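Local atomic coordinates of peptidoglycan synthetase penicillin-binding protein 3 (Bifidobacterium adolescentis, PDB entry 4YE5), a protein that probably acts as a penicillin-binding transpeptidase that cross-links the peptide side chains of peptidoglycan during cell-wall synthesis. Residues T474-K477 with R482-A485; D505-I510 with R516-V521; G337-S342 with L462-S467; A245-V250 with A540-F545; V476-Y481 with F545-Y550. All blocks are in the same frame, centred on the assembly; numbering follows the deposited sequence.

Contact 1. Residues T474-K477 with R482-A485; sequences TFVK and RMAA
Lys477 turns its ammonium group back to its own loop, where NZ is hydrogen-bonded to the carbonyl O of Asn473, and offers its backbone to Met483: its CA lies 3.7 Å from Met483 CE. The carbonyl O of Val476 meets the same methyl at 3.7 Å. In each pair it is CE, the last atom of Met483 (built as selenomethionine), that does the touching. Its CG stands anti to the carbonyl carbon (chi1 -74°) and the chain runs extended through CG and SE, so that only the final bend (chi3 -76°) turns CE against the peptide between Val476 and Lys477. From the loop side Val476 contributes CG1, anti to its backbone N, which comes within 4.1 Å of Met483 CE, the two side chains crossing at about a right angle. Segment 482-485 is the entry to strand 484-492, the outermost strand on one side of the antiparallel sheet in the transpeptidase domain, and 474-477 belongs to the loop that connects helix 455-470 to it. The contact thus folds the connection back over the beginning of the strand it leads to. From the neighbouring strand, Tyr506 packs on Val476 and Thr508 on Met483. Helix 535-549 closes in on Val476 through Pro537 and Ala540. Just before Met483, Arg482 swings elsewhere and forms a salt bridge through NE to Glu466 OE2.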
# COMPACT_ATOMS: atom_id res chain seq x y z
N THR A 474 -24.16 -20.42 11.72
CA THR A 474 -25.55 -19.95 11.78
C THR A 474 -25.66 -18.51 11.27
O THR A 474 -26.74 -18.07 10.88
CB THR A 474 -26.15 -20.03 13.21
OG1 THR A 474 -25.24 -19.42 14.13
CG2 THR A 474 -26.38 -21.50 13.63
N PHE A 475 -24.55 -17.76 11.28
CA PHE A 475 -24.57 -16.36 10.81
C PHE A 475 -23.38 -15.96 9.93
O PHE A 475 -23.33 -14.83 9.42
CB PHE A 475 -24.75 -15.38 11.99
CG PHE A 475 -23.58 -15.33 12.93
CD1 PHE A 475 -23.39 -16.33 13.89
CD2 PHE A 475 -22.67 -14.29 12.86
CE1 PHE A 475 -22.30 -16.27 14.75
CE2 PHE A 475 -21.58 -14.23 13.71
CZ PHE A 475 -21.39 -15.22 14.65
N VAL A 476 -22.42 -16.86 9.74
CA VAL A 476 -21.27 -16.57 8.85
C VAL A 476 -21.21 -17.67 7.79
O VAL A 476 -20.89 -18.82 8.09
CB VAL A 476 -19.93 -16.49 9.61
CG1 VAL A 476 -18.78 -16.05 8.66
CG2 VAL A 476 -20.02 -15.54 10.81
N LYS A 477 -21.56 -17.32 6.55
CA LYS A 477 -21.75 -18.32 5.50
C LYS A 477 -21.36 -17.73 4.16
O LYS A 477 -21.66 -16.58 3.90
CB LYS A 477 -23.24 -18.70 5.36
CG LYS A 477 -23.83 -19.67 6.37
CD LYS A 477 -25.22 -20.13 5.89
CE LYS A 477 -26.09 -20.77 7.02
NZ LYS A 477 -26.47 -19.79 8.13
N ARG A 482 -16.60 -23.98 1.61
CA ARG A 482 -16.07 -24.26 2.95
C ARG A 482 -15.09 -23.18 3.36
O ARG A 482 -14.32 -22.72 2.52
CB ARG A 482 -15.40 -25.64 2.95
CG ARG A 482 -16.40 -26.78 2.76
CD ARG A 482 -15.74 -28.10 2.38
NE ARG A 482 -14.66 -28.48 3.29
CZ ARG A 482 -13.83 -29.50 3.05
NH1 ARG A 482 -13.99 -30.25 1.96
NH2 ARG A 482 -12.87 -29.79 3.91
N MSE A 483 -15.12 -22.76 4.63
CA MSE A 483 -14.20 -21.75 5.15
C MSE A 483 -13.42 -22.30 6.33
O MSE A 483 -13.93 -23.11 7.10
CB MSE A 483 -14.96 -20.50 5.65
CG MSE A 483 -15.51 -19.60 4.53
SE MSE A 483 -16.44 -18.01 5.23
CE MSE A 483 -18.05 -18.86 5.76
N ALA A 484 -12.18 -21.84 6.48
CA ALA A 484 -11.39 -22.12 7.67
C ALA A 484 -11.11 -20.76 8.26
O ALA A 484 -10.54 -19.90 7.58
CB ALA A 484 -10.10 -22.81 7.31
N ALA A 485 -11.52 -20.55 9.50
CA ALA A 485 -11.43 -19.19 10.05
C ALA A 485 -11.26 -19.18 11.54
O ALA A 485 -11.56 -20.16 12.21
CB ALA A 485 -12.70 -18.41 9.67

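Contact 2. Residues D505-I510 with R516-V521; sequences DYSTII and RFVITV
Ser507 and Thr520 face each other as a non-hydrogen-bonded pair of an antiparallel beta hairpin, and their hydroxyls are joined directly, Ser507 OG to Thr520 OG1 at 2.8 Å. The torsions bring them together: Ser507 OG is anti to its own N, whereas Thr520 OG1 is anti to its carbonyl carbon. Thr520 OG1 has a second partner in Thr412 OG1 of helix 408-419, so this buried polar spot is tied into the helix as well. On the same face Ile509 and Val518 lie side by side and point the same way, Ile509 CG1 being 4.1 Å from Val518 CG2, with Ile415 of that helix packed on Ile509. The other face carries Tyr506, Thr508, Ile510, Phe517, Ile519 and Val521, and is covered by helix 535-549. Here Ile510 and Ile519 cross obliquely, Ile510 CG2 meeting Ile519 CD1 at 3.8 Å, and Thr508 OG1 sits at the edge of the Tyr506 ring, in its plane, while bonded to Thr539 OG1. Between the faces the backbone ladder is regular in the middle, with Thr508 and Ile519 exchanging a pair of bonds, but ends in a classic beta bulge. Arg516 and Phe517 both face Ile510, whose O takes two N-H groups: Phe517 N at 3.0 Å, nearly along the C=O axis, and Arg516 N at 2.9 Å from 42° above the carbonyl plane. Beside the bulge, Arg516 CG rests 3.3 Å above one face of the Phe517 ring, offset to its rim.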
# COMPACT_ATOMS: atom_id res chain seq x y z
N ASP A 505 -12.05 -9.01 15.44
CA ASP A 505 -11.24 -9.42 14.29
C ASP A 505 -11.64 -10.80 13.82
O ASP A 505 -12.21 -11.60 14.57
CB ASP A 505 -9.71 -9.27 14.50
CG ASP A 505 -9.15 -10.11 15.65
OD1 ASP A 505 -9.92 -10.77 16.36
OD2 ASP A 505 -7.91 -10.10 15.87
N TYR A 506 -11.35 -11.08 12.55
CA TYR A 506 -11.81 -12.32 11.96
C TYR A 506 -10.98 -12.53 10.72
O TYR A 506 -10.81 -11.60 9.94
CB TYR A 506 -13.31 -12.20 11.58
CG TYR A 506 -14.05 -13.54 11.47
CD1 TYR A 506 -13.99 -14.31 10.29
CD2 TYR A 506 -14.84 -14.02 12.52
CE1 TYR A 506 -14.70 -15.54 10.19
CE2 TYR A 506 -15.54 -15.24 12.42
CZ TYR A 506 -15.47 -15.99 11.25
OH TYR A 506 -16.17 -17.21 11.17
N SER A 507 -10.44 -13.73 10.56
CA SER A 507 -9.61 -14.01 9.41
C SER A 507 -10.04 -15.35 8.84
O SER A 507 -10.13 -16.36 9.55
CB SER A 507 -8.13 -13.99 9.80
OG SER A 507 -7.32 -14.13 8.65
N THR A 508 -10.29 -15.35 7.53
CA THR A 508 -10.87 -16.49 6.85
C THR A 508 -9.99 -16.95 5.68
O THR A 508 -9.49 -16.14 4.90
CB THR A 508 -12.23 -16.11 6.24
OG1 THR A 508 -13.10 -15.64 7.29
CG2 THR A 508 -12.85 -17.34 5.58
N ILE A 509 -9.83 -18.27 5.57
CA ILE A 509 -9.17 -18.89 4.43
C ILE A 509 -10.27 -19.49 3.59
O ILE A 509 -11.11 -20.22 4.11
CB ILE A 509 -8.24 -20.04 4.88
CG1 ILE A 509 -7.11 -19.48 5.75
CG2 ILE A 509 -7.71 -20.79 3.67
CD1 ILE A 509 -6.39 -20.55 6.63
N ILE A 510 -10.30 -19.18 2.29
CA ILE A 510 -11.41 -19.64 1.47
C ILE A 510 -10.96 -19.95 0.02
O ILE A 510 -10.09 -19.27 -0.51
CB ILE A 510 -12.55 -18.57 1.50
CG1 ILE A 510 -13.84 -19.12 0.87
CG2 ILE A 510 -12.11 -17.27 0.81
CD1 ILE A 510 -14.99 -18.12 0.88
N ARG A 516 -7.61 -20.25 -1.65
CA ARG A 516 -7.31 -19.29 -2.70
C ARG A 516 -7.01 -17.91 -2.11
O ARG A 516 -6.07 -17.24 -2.53
CB ARG A 516 -8.51 -19.20 -3.64
CG ARG A 516 -8.39 -18.16 -4.71
CD ARG A 516 -7.59 -18.65 -5.89
NE ARG A 516 -7.72 -17.74 -7.02
CZ ARG A 516 -8.45 -17.98 -8.10
NH1 ARG A 516 -9.11 -19.13 -8.22
NH2 ARG A 516 -8.49 -17.08 -9.07
N PHE A 517 -7.82 -17.49 -1.14
CA PHE A 517 -7.63 -16.19 -0.50
C PHE A 517 -7.60 -16.28 1.00
O PHE A 517 -8.21 -17.16 1.60
CB PHE A 517 -8.77 -15.23 -0.87
CG PHE A 517 -8.93 -15.03 -2.35
CD1 PHE A 517 -7.99 -14.29 -3.08
CD2 PHE A 517 -10.01 -15.56 -3.02
CE1 PHE A 517 -8.14 -14.10 -4.47
CE2 PHE A 517 -10.17 -15.39 -4.41
CZ PHE A 517 -9.23 -14.67 -5.13
N VAL A 518 -6.93 -15.30 1.60
CA VAL A 518 -7.15 -14.99 3.00
C VAL A 518 -7.73 -13.59 3.09
O VAL A 518 -7.29 -12.66 2.40
CB VAL A 518 -5.85 -15.05 3.82
CG1 VAL A 518 -6.13 -14.70 5.30
CG2 VAL A 518 -5.24 -16.45 3.69
N ILE A 519 -8.75 -13.47 3.92
CA ILE A 519 -9.50 -12.23 4.05
C ILE A 519 -9.55 -11.95 5.52
O ILE A 519 -10.05 -12.76 6.30
CB ILE A 519 -10.96 -12.43 3.61
CG1 ILE A 519 -11.04 -12.92 2.15
CG2 ILE A 519 -11.75 -11.11 3.75
CD1 ILE A 519 -12.40 -13.58 1.85
N THR A 520 -9.05 -10.79 5.91
CA THR A 520 -9.08 -10.44 7.32
C THR A 520 -9.82 -9.13 7.50
O THR A 520 -9.62 -8.20 6.73
CB THR A 520 -7.65 -10.30 7.87
OG1 THR A 520 -6.94 -11.54 7.68
CG2 THR A 520 -7.68 -9.97 9.36
N VAL A 521 -10.67 -9.06 8.51
CA VAL A 521 -11.42 -7.85 8.82
C VAL A 521 -11.24 -7.50 10.30
O VAL A 521 -11.26 -8.39 11.15
CB VAL A 521 -12.93 -8.01 8.50
CG1 VAL A 521 -13.76 -6.82 9.07
CG2 VAL A 521 -13.13 -8.10 6.99

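Contact 3. Residues G337-S342 with L462-S467; sequences GILEQS and LNAMES
Leu339 lays its CD2 methyl over helix 455-470, 3.8 Å from Ala464 CB and 4.0 Å from Met465 CG. With CG anti to the backbone N (chi1 -178°) the side chain swings toward the neighbouring helix, and CD2, the branch that continues the extended line, makes the touch; the small alanine admits it close to the helical backbone. Met465, a selenomethionine, offers only the root of its side chain. One residue on, the CG methylene of Glu340 passes 3.7 Å from Ser467 O, and the bend at chi2 then carries the carboxylate to a water that joins the helices. Helix 335-340 ends here in a Schellman motif. Ser342, at positive phi, is probably the serine of the S-x-N motif of the transpeptidase active site, and Leu339 O accepts a hydrogen bond from Lys486 NZ of the presumed K-S-G motif. Beyond the two segments, Glu340 OE2 is also bonded to His471 ND1, and Ser467 OG to Arg558 NH2. The water lies 2.8 Å from Glu340 OE2 and 2.8 Å from Ser467 O, donating to both. If Glu340 is ionised, as its bond to His471 would suit, carboxylate and carbonyl are both acceptors, and the two protons of the water bridge them.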
# COMPACT_ATOMS: atom_id res chain seq x y z
N GLY A 337 -10.83 -28.70 19.58
CA GLY A 337 -11.96 -28.05 20.23
C GLY A 337 -11.58 -26.86 21.09
O GLY A 337 -12.34 -25.89 21.20
N ILE A 338 -10.40 -26.91 21.71
CA ILE A 338 -9.90 -25.75 22.46
C ILE A 338 -9.76 -24.53 21.53
O ILE A 338 -10.08 -23.39 21.91
CB ILE A 338 -8.56 -26.08 23.19
CG1 ILE A 338 -8.86 -26.92 24.45
CG2 ILE A 338 -7.80 -24.80 23.55
CD1 ILE A 338 -7.68 -27.74 24.98
N LEU A 339 -9.31 -24.78 20.30
CA LEU A 339 -9.22 -23.73 19.29
C LEU A 339 -10.63 -23.24 18.92
O LEU A 339 -10.92 -22.04 18.94
CB LEU A 339 -8.52 -24.23 18.01
CG LEU A 339 -8.37 -23.13 16.94
CD1 LEU A 339 -7.41 -22.00 17.42
CD2 LEU A 339 -8.00 -23.65 15.53
N GLU A 340 -11.48 -24.19 18.56
CA GLU A 340 -12.84 -23.90 18.11
C GLU A 340 -13.64 -23.12 19.17
O GLU A 340 -14.44 -22.23 18.85
CB GLU A 340 -13.56 -25.21 17.79
CG GLU A 340 -14.99 -25.03 17.40
CD GLU A 340 -15.91 -26.04 18.05
OE1 GLU A 340 -15.43 -26.85 18.89
OE2 GLU A 340 -17.12 -26.02 17.73
N GLN A 341 -13.42 -23.46 20.43
CA GLN A 341 -14.16 -22.82 21.53
C GLN A 341 -13.44 -21.61 22.10
O GLN A 341 -13.89 -21.02 23.07
CB GLN A 341 -14.41 -23.84 22.64
CG GLN A 341 -15.20 -25.07 22.15
CD GLN A 341 -16.71 -24.83 22.18
OE1 GLN A 341 -17.16 -23.76 22.59
NE2 GLN A 341 -17.48 -25.82 21.76
N SER A 342 -12.31 -21.22 21.49
CA SER A 342 -11.56 -20.06 21.96
C SER A 342 -11.21 -20.18 23.46
O SER A 342 -11.27 -19.20 24.19
CB SER A 342 -12.33 -18.76 21.72
OG SER A 342 -12.70 -18.63 20.35
N LEU A 462 -5.57 -26.28 9.57
CA LEU A 462 -6.60 -25.85 8.63
C LEU A 462 -7.91 -26.57 8.94
O LEU A 462 -9.00 -25.98 8.93
CB LEU A 462 -6.14 -26.18 7.20
CG LEU A 462 -6.92 -25.63 6.02
CD1 LEU A 462 -6.90 -24.12 6.02
CD2 LEU A 462 -6.32 -26.15 4.72
N ASN A 463 -7.79 -27.87 9.20
CA ASN A 463 -8.92 -28.71 9.60
C ASN A 463 -9.57 -28.17 10.91
O ASN A 463 -10.79 -28.05 11.00
CB ASN A 463 -8.42 -30.15 9.77
CG ASN A 463 -9.54 -31.15 10.01
OD1 ASN A 463 -10.41 -30.95 10.86
ND2 ASN A 463 -9.51 -32.25 9.26
N ALA A 464 -8.75 -27.83 11.90
CA ALA A 464 -9.28 -27.27 13.15
C ALA A 464 -9.90 -25.89 12.93
O ALA A 464 -10.90 -25.54 13.57
CB ALA A 464 -8.19 -27.22 14.23
N MSE A 465 -9.31 -25.10 12.03
CA MSE A 465 -9.88 -23.79 11.67
C MSE A 465 -11.21 -23.91 10.92
O MSE A 465 -12.09 -23.06 11.04
CB MSE A 465 -8.89 -22.92 10.88
CG MSE A 465 -7.68 -22.46 11.68
SE MSE A 465 -6.55 -21.29 10.63
CE MSE A 465 -7.81 -19.78 10.46
N GLU A 466 -11.35 -24.97 10.13
CA GLU A 466 -12.61 -25.22 9.48
C GLU A 466 -13.68 -25.57 10.52
O GLU A 466 -14.83 -25.12 10.42
CB GLU A 466 -12.49 -26.29 8.38
CG GLU A 466 -13.84 -26.70 7.81
CD GLU A 466 -13.77 -27.31 6.42
OE1 GLU A 466 -12.67 -27.65 5.95
OE2 GLU A 466 -14.85 -27.45 5.79
N SER A 467 -13.31 -26.36 11.53
CA SER A 467 -14.24 -26.61 12.64
C SER A 467 -14.54 -25.29 13.38
O SER A 467 -15.68 -25.04 13.78
CB SER A 467 -13.69 -27.66 13.62
OG SER A 467 -13.58 -28.92 12.98
O HOH W 1 -17.45 -26.72 15.07

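Contact 4. Residues A245-V250 with A540-F545; sequences AMVQDV and AEIGEF
No aromatic ring or amide comes between Ile542 and the strand residues Ala245 and Val247; the Phe545 ring and the Gln248 amide are engaged elsewhere. The ring of Phe545 stacks on Tyr226 of helix 221-238, and the amide of Gln248 is held at both ends, OE1 by Gln427 and NE2 by Asn413. What remains between strand and helix is purely aliphatic, three buried side chains that meet through methyl groups. Ile542 is the single helix residue that spans the interface, and it uses both of its branches. CG2, anti to the backbone N, meets Val247 CG2 at 3.8 Å. The longer branch has CG1 anti to the carbonyl carbon (chi1 -63°) and runs on extended, which carries CD1 along the strand to Ala245 CB, 4.1 Å away. Val247 and Ile542 run antiparallel past one another, touching through their CG2 methyls. The alternation of the strand sorts the residues: Ala245 and Val247 face helix 535-549, whereas Met246 and Gln248 pack on Thr412 of helix 408-419. This is the helix-on-sheet layering of the penicillin-binding transpeptidase fold, with the sheet between helices. Ile519 and Val521 of the adjacent strand 517-524 also receive Ile542, and helix 221-238 lies beside them, its Thr227 touching both Ala245 and Ile542.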
# COMPACT_ATOMS: atom_id res chain seq x y z
N ALA A 245 -9.83 -3.91 6.22
CA ALA A 245 -9.98 -5.23 5.61
C ALA A 245 -8.84 -5.43 4.65
O ALA A 245 -8.34 -4.47 4.04
CB ALA A 245 -11.30 -5.33 4.85
N MSE A 246 -8.46 -6.69 4.48
CA MSE A 246 -7.36 -7.03 3.58
C MSE A 246 -7.69 -8.33 2.86
O MSE A 246 -8.26 -9.24 3.47
CB MSE A 246 -6.07 -7.22 4.38
CG MSE A 246 -4.90 -7.62 3.55
SE MSE A 246 -3.37 -7.65 4.73
CE MSE A 246 -2.02 -7.90 3.42
N VAL A 247 -7.33 -8.41 1.58
CA VAL A 247 -7.48 -9.66 0.84
C VAL A 247 -6.11 -10.05 0.29
O VAL A 247 -5.47 -9.26 -0.41
CB VAL A 247 -8.47 -9.51 -0.35
CG1 VAL A 247 -8.50 -10.83 -1.16
CG2 VAL A 247 -9.87 -9.14 0.13
N GLN A 248 -5.66 -11.26 0.60
CA GLN A 248 -4.36 -11.74 0.12
C GLN A 248 -4.49 -13.03 -0.69
O GLN A 248 -5.25 -13.93 -0.32
CB GLN A 248 -3.43 -11.98 1.34
CG GLN A 248 -2.05 -12.55 0.99
CD GLN A 248 -1.09 -12.47 2.15
OE1 GLN A 248 -1.08 -11.49 2.89
NE2 GLN A 248 -0.29 -13.50 2.33
N ASP A 249 -3.76 -13.11 -1.81
CA ASP A 249 -3.69 -14.35 -2.60
C ASP A 249 -2.80 -15.37 -1.91
O ASP A 249 -1.61 -15.12 -1.70
CB ASP A 249 -3.09 -14.08 -3.98
CG ASP A 249 -2.97 -15.35 -4.81
OD1 ASP A 249 -4.01 -15.84 -5.29
OD2 ASP A 249 -1.85 -15.87 -4.96
N VAL A 250 -3.37 -16.53 -1.58
CA VAL A 250 -2.67 -17.54 -0.78
C VAL A 250 -1.34 -17.98 -1.37
O VAL A 250 -0.33 -18.00 -0.68
CB VAL A 250 -3.56 -18.78 -0.54
CG1 VAL A 250 -2.74 -19.95 0.02
CG2 VAL A 250 -4.68 -18.42 0.43
N ALA A 540 -17.26 -12.65 5.21
CA ALA A 540 -18.08 -13.48 4.33
C ALA A 540 -18.72 -12.72 3.16
O ALA A 540 -18.90 -13.29 2.07
CB ALA A 540 -19.15 -14.25 5.15
N GLU A 541 -19.07 -11.46 3.37
CA GLU A 541 -19.56 -10.61 2.27
C GLU A 541 -18.45 -10.42 1.22
O GLU A 541 -18.69 -10.48 0.02
CB GLU A 541 -19.98 -9.24 2.80
CG GLU A 541 -21.25 -9.22 3.64
CD GLU A 541 -22.49 -9.52 2.81
OE1 GLU A 541 -22.69 -8.80 1.80
OE2 GLU A 541 -23.24 -10.47 3.16
N ILE A 542 -17.23 -10.18 1.68
CA ILE A 542 -16.09 -10.07 0.77
C ILE A 542 -15.85 -11.42 0.10
O ILE A 542 -15.70 -11.50 -1.12
CB ILE A 542 -14.85 -9.58 1.53
CG1 ILE A 542 -15.12 -8.17 2.08
CG2 ILE A 542 -13.60 -9.60 0.62
CD1 ILE A 542 -14.12 -7.76 3.20
N GLY A 543 -15.84 -12.48 0.91
CA GLY A 543 -15.69 -13.84 0.40
C GLY A 543 -16.68 -14.19 -0.71
O GLY A 543 -16.28 -14.69 -1.77
N GLU A 544 -17.96 -13.91 -0.49
CA GLU A 544 -18.97 -14.12 -1.52
C GLU A 544 -18.62 -13.43 -2.84
O GLU A 544 -18.72 -14.01 -3.91
CB GLU A 544 -20.34 -13.64 -1.06
CG GLU A 544 -21.41 -13.78 -2.14
CD GLU A 544 -22.72 -13.08 -1.81
OE1 GLU A 544 -22.72 -11.94 -1.26
OE2 GLU A 544 -23.78 -13.67 -2.10
N PHE A 545 -18.23 -12.16 -2.77
CA PHE A 545 -17.88 -11.42 -3.98
C PHE A 545 -16.69 -12.07 -4.71
O PHE A 545 -16.71 -12.17 -5.92
CB PHE A 545 -17.53 -9.96 -3.62
CG PHE A 545 -16.96 -9.16 -4.77
CD1 PHE A 545 -17.79 -8.64 -5.76
CD2 PHE A 545 -15.60 -8.91 -4.84
CE1 PHE A 545 -17.27 -7.91 -6.82
CE2 PHE A 545 -15.07 -8.17 -5.89
CZ PHE A 545 -15.90 -7.67 -6.88

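Contact 5. Residues V476-Y481 with F545-Y550; sequences VKVDGY and FLMQKY
Met547, modelled as selenomethionine, runs across one face of the Tyr481 ring in a Met-aromatic contact that joins helix 535-549 to a type II beta turn, Val478 to Tyr481. Its CB starts at the phenolic end, 3.4 Å from Tyr481 CZ. CG comes next and sits almost exactly above the middle of the ring, 3.6 Å from the centroid and 2° off the normal, a CH-pi contact; the same atom reaches Val478 CG1 at 4.3 Å. There the chain bends (chi2 -66°), which keeps the selenium over the ring instead of lifting it off. SE lies 3.9 Å from the centroid of the Tyr481 ring, 28° from its normal, with Tyr481 CD2 3.5 Å away. A second bend sends CE away from the tyrosine to the ring of Phe517 in strand 517-524. Methionine and tyrosine thus point in opposing directions, the CB against the phenolic end and the selenium over the CD2-CE2 side. Ile510 of strand 501-510 touches both Met547 and Val478, so helix, turn and sheet meet here. In the turn, Gly480 adopts the positive phi of the type II geometry, and Tyr481 OH is tied to Val552 O, past the end of the helix. Tyr481 N closes the turn on Val478 O at 2.9 Å, and that carbonyl oxygen also lies at the edge of the tyrosine ring, in its plane.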
# COMPACT_ATOMS: atom_id res chain seq x y z
N VAL A 476 -22.42 -16.86 9.74
CA VAL A 476 -21.27 -16.57 8.85
C VAL A 476 -21.21 -17.67 7.79
O VAL A 476 -20.89 -18.82 8.09
CB VAL A 476 -19.93 -16.49 9.61
CG1 VAL A 476 -18.78 -16.05 8.66
CG2 VAL A 476 -20.02 -15.54 10.81
N LYS A 477 -21.56 -17.32 6.55
CA LYS A 477 -21.75 -18.32 5.50
C LYS A 477 -21.36 -17.73 4.16
O LYS A 477 -21.66 -16.58 3.90
CB LYS A 477 -23.24 -18.70 5.36
CG LYS A 477 -23.83 -19.67 6.37
CD LYS A 477 -25.22 -20.13 5.89
CE LYS A 477 -26.09 -20.77 7.02
NZ LYS A 477 -26.47 -19.79 8.13
N VAL A 478 -20.72 -18.53 3.31
CA VAL A 478 -20.61 -18.19 1.90
C VAL A 478 -21.14 -19.42 1.17
O VAL A 478 -20.47 -20.46 1.14
CB VAL A 478 -19.17 -17.87 1.44
CG1 VAL A 478 -19.15 -17.59 -0.08
CG2 VAL A 478 -18.62 -16.67 2.17
N ASP A 479 -22.34 -19.30 0.62
CA ASP A 479 -23.06 -20.46 0.09
C ASP A 479 -22.23 -21.20 -0.97
O ASP A 479 -21.74 -20.59 -1.91
CB ASP A 479 -24.40 -20.05 -0.51
CG ASP A 479 -25.22 -21.26 -0.96
OD1 ASP A 479 -25.31 -22.22 -0.17
OD2 ASP A 479 -25.75 -21.26 -2.10
N GLY A 480 -22.07 -22.50 -0.76
CA GLY A 480 -21.31 -23.34 -1.68
C GLY A 480 -19.84 -23.49 -1.31
O GLY A 480 -19.11 -24.25 -1.95
N TYR A 481 -19.37 -22.78 -0.29
CA TYR A 481 -17.93 -22.81 -0.02
C TYR A 481 -17.58 -23.12 1.42
O TYR A 481 -18.17 -22.55 2.35
CB TYR A 481 -17.28 -21.49 -0.45
CG TYR A 481 -17.47 -21.20 -1.94
CD1 TYR A 481 -18.61 -20.54 -2.39
CD2 TYR A 481 -16.54 -21.60 -2.87
CE1 TYR A 481 -18.81 -20.29 -3.74
CE2 TYR A 481 -16.73 -21.35 -4.23
CZ TYR A 481 -17.86 -20.70 -4.66
OH TYR A 481 -18.05 -20.44 -6.01
N PHE A 545 -18.23 -12.16 -2.77
CA PHE A 545 -17.88 -11.42 -3.98
C PHE A 545 -16.69 -12.07 -4.71
O PHE A 545 -16.71 -12.17 -5.92
CB PHE A 545 -17.53 -9.96 -3.62
CG PHE A 545 -16.96 -9.16 -4.77
CD1 PHE A 545 -17.79 -8.64 -5.76
CD2 PHE A 545 -15.60 -8.91 -4.84
CE1 PHE A 545 -17.27 -7.91 -6.82
CE2 PHE A 545 -15.07 -8.17 -5.89
CZ PHE A 545 -15.90 -7.67 -6.88
N LEU A 546 -15.67 -12.50 -3.96
CA LEU A 546 -14.46 -13.09 -4.56
C LEU A 546 -14.70 -14.42 -5.26
O LEU A 546 -14.12 -14.68 -6.31
CB LEU A 546 -13.37 -13.28 -3.51
CG LEU A 546 -12.72 -12.03 -2.94
CD1 LEU A 546 -11.88 -12.40 -1.71
CD2 LEU A 546 -11.86 -11.31 -4.00
N MSE A 547 -15.53 -15.28 -4.67
CA MSE A 547 -15.85 -16.55 -5.31
C MSE A 547 -16.60 -16.31 -6.62
O MSE A 547 -16.40 -17.03 -7.58
CB MSE A 547 -16.68 -17.47 -4.40
CG MSE A 547 -16.09 -17.76 -3.04
SE MSE A 547 -14.45 -18.80 -3.11
CE MSE A 547 -13.16 -17.37 -2.92
N GLN A 548 -17.48 -15.32 -6.65
CA GLN A 548 -18.24 -15.00 -7.87
C GLN A 548 -17.34 -14.34 -8.91
O GLN A 548 -17.37 -14.71 -10.08
CB GLN A 548 -19.44 -14.08 -7.55
CG GLN A 548 -20.06 -13.34 -8.77
CD GLN A 548 -21.19 -14.12 -9.44
OE1 GLN A 548 -21.71 -15.08 -8.88
NE2 GLN A 548 -21.56 -13.70 -10.65
N LYS A 549 -16.55 -13.35 -8.49
CA LYS A 549 -15.67 -12.65 -9.43
C LYS A 549 -14.70 -13.59 -10.11
O LYS A 549 -14.53 -13.54 -11.31
CB LYS A 549 -14.88 -11.52 -8.75
CG LYS A 549 -13.95 -10.75 -9.72
CD LYS A 549 -13.21 -9.61 -8.96
CE LYS A 549 -12.07 -9.03 -9.80
NZ LYS A 549 -12.62 -8.50 -11.06
N TYR A 550 -14.04 -14.44 -9.34
CA TYR A 550 -13.02 -15.31 -9.93
C TYR A 550 -13.58 -16.67 -10.34
O TYR A 550 -12.83 -17.56 -10.75
CB TYR A 550 -11.82 -15.45 -8.99
CG TYR A 550 -11.12 -14.12 -8.80
CD1 TYR A 550 -10.28 -13.61 -9.79
CD2 TYR A 550 -11.36 -13.34 -7.68
CE1 TYR A 550 -9.66 -12.37 -9.65
CE2 TYR A 550 -10.73 -12.10 -7.52
CZ TYR A 550 -9.88 -11.62 -8.50
OH TYR A 550 -9.26 -10.39 -8.35

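In the fold
The five contacts lie in and around one antiparallel sheet of the transpeptidase domain. Contact 2 is central: Ala484 O of contact 1 bonds Ile509 N at 2.7 Å on one side, and Val518 O bonds Gln248 N of contact 4 at 2.8 Å on the other. Contacts 4 and 5 share helix 535-549. Contact 1 borders both, Val476 CG1 lying 4.0 Å from Ala540 CB and Met483 CE 3.6 Å from Val478 N. Contact 3 does not touch contacts 4 and 5, centred about 20 and 21 Å away, but touches contacts 1 and 2. It also borders the probable active site: Leu339 touches Lys290 of the presumed S-x-x-K motif, and Ala485 immediately precedes Lys486.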